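Local coordinates for mutual gliding motility protein C (MglC) (Myxococcus xanthus DK 1622, PDB 7CT3) that probably takes part in controlling cell polarity for gliding motility, as a Roadblock/LC7-domain protein that interacts with its paralog MglB, at residues V14-L18 with L94-A98. Numbering follows the deposited sequence.
Sequences VEGAL and LALHA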
loop_
_atom_site.group_PDB
_atom_site.type_symbol
_atom_site.label_atom_id
_atom_site.label_comp_id
_atom_site.label_asym_id
_atom_site.label_seq_id
_atom_site.Cartn_x
_atom_site.Cartn_y
_atom_site.Cartn_z
ATOM N N VAL A 14 -0.632 14.944 -9.830
ATOM C CA VAL A 14 -0.385 14.518 -8.419
ATOM C C VAL A 14 0.759 15.351 -7.836
ATOM O O VAL A 14 1.902 15.192 -8.312
ATOM C CB VAL A 14 -0.091 13.009 -8.326
ATOM C CG1 VAL A 14 0.255 12.586 -6.906
ATOM C CG2 VAL A 14 -1.248 12.176 -8.861
ATOM N N GLU A 15 0.456 16.184 -6.833
ATOM C CA GLU A 15 1.461 16.993 -6.093
ATOM C C GLU A 15 2.461 16.032 -5.444
ATOM O O GLU A 15 2.016 15.085 -4.761
ATOM C CB GLU A 15 0.810 17.892 -5.034
ATOM C CG GLU A 15 -0.069 19.008 -5.588
ATOM C CD GLU A 15 0.253 19.499 -6.991
ATOM O OE1 GLU A 15 -0.562 19.247 -7.905
ATOM O OE2 GLU A 15 1.306 20.144 -7.166
ATOM N N GLY A 16 3.755 16.245 -5.697
ATOM C CA GLY A 16 4.862 15.476 -5.098
ATOM C C GLY A 16 5.219 14.222 -5.883
ATOM O O GLY A 16 6.090 13.479 -5.404
ATOM N N ALA A 17 4.598 13.986 -7.045
ATOM C CA ALA A 17 4.877 12.814 -7.912
ATOM C C ALA A 17 6.334 12.864 -8.384
ATOM O O ALA A 17 6.742 13.906 -8.923
ATOM C CB ALA A 17 3.925 12.778 -9.083
ATOM N N LEU A 18 7.082 11.779 -8.171
ATOM C CA LEU A 18 8.486 11.612 -8.637
ATOM C C LEU A 18 8.466 11.068 -10.068
ATOM O O LEU A 18 9.213 11.574 -10.920
ATOM C CB LEU A 18 9.221 10.631 -7.717
ATOM C CG LEU A 18 9.851 11.205 -6.449
ATOM C CD1 LEU A 18 8.996 12.299 -5.836
ATOM C CD2 LEU A 18 10.105 10.101 -5.437
ATOM N N LEU A 94 3.202 4.442 -9.586
ATOM C CA LEU A 94 3.369 5.868 -9.240
ATOM C C LEU A 94 4.201 5.958 -7.960
ATOM O O LEU A 94 3.845 5.287 -6.970
ATOM C CB LEU A 94 1.989 6.501 -9.052
ATOM C CG LEU A 94 1.982 7.905 -8.453
ATOM C CD1 LEU A 94 2.714 8.890 -9.353
ATOM C CD2 LEU A 94 0.552 8.360 -8.205
ATOM N N ALA A 95 5.282 6.733 -8.000
ATOM C CA ALA A 95 6.109 7.082 -6.824
ATOM C C ALA A 95 5.911 8.570 -6.549
ATOM O O ALA A 95 5.988 9.361 -7.512
ATOM C CB ALA A 95 7.559 6.754 -7.074
ATOM N N LEU A 96 5.643 8.934 -5.296
ATOM C CA LEU A 96 5.578 10.360 -4.898
ATOM C C LEU A 96 6.334 10.565 -3.583
ATOM O O LEU A 96 6.502 9.595 -2.830
ATOM C CB LEU A 96 4.115 10.815 -4.831
ATOM C CG LEU A 96 3.178 10.048 -3.901
ATOM C CD1 LEU A 96 2.135 10.980 -3.316
ATOM C CD2 LEU A 96 2.490 8.900 -4.623
ATOM N N HIS A 97 6.820 11.787 -3.357
ATOM C CA HIS A 97 7.423 12.224 -2.073
ATOM C C HIS A 97 6.380 12.023 -0.966
ATOM O O HIS A 97 5.184 12.183 -1.262
ATOM C CB HIS A 97 7.907 13.677 -2.191
ATOM C CG HIS A 97 8.700 14.131 -1.017
ATOM N ND1 HIS A 97 8.105 14.579 0.143
ATOM C CD2 HIS A 97 10.032 14.211 -0.818
ATOM C CE1 HIS A 97 9.038 14.908 1.013
ATOM N NE2 HIS A 97 10.227 14.696 0.445
ATOM N N ALA A 98 6.814 11.686 0.251
ATOM C CA ALA A 98 5.945 11.369 1.414
ATOM C C ALA A 98 5.056 12.563 1.791
ATOM O O ALA A 98 4.021 12.330 2.435
ATOM C CB ALA A 98 6.788 10.938 2.591
#
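In this Roadblock/LC7 domain, the start of strand 17-24 pairs with the end of strand 90-97, joining two adjacent inner strands of the antiparallel sheet. The chain reaches the sheet from helix 4-13 through a type II beta turn, Val14 to Ala17, closed by a hydrogen bond from Ala17 N to Val14 O (3.2 Å). Gly16 occupies the third position of the turn, where its positive phi (88°) suits glycine.

Two backbone hydrogen bonds fix the register: His97 N donates to Gly16 O (2.8 Å) and Leu18 N to Ala95 O (2.7 Å). They flank Ala17 and Leu96, a non-hydrogen-bonded pair with Ala17 CA 3.8 Å from Leu96 CB.

Apolar packing occupies both faces of the sheet. On the face carrying Ala17 and Leu96, Ala17 CB meets Leu94 CD1 at 4.1 Å, and Val14 reaches both Leu94 and Leu96; helices 4-13 and 102-117 cover this side, with Val11 against Ala17 and Val108 against Val14. Leu18 and Ala95 instead face helix 44-61, where Trp47 and Tyr50 receive them. The His97 ring turns away, its ND1 hydrogen-bonded to Asp99 N, while Leu18 CD1 lies 4.0 Å from His97 CB.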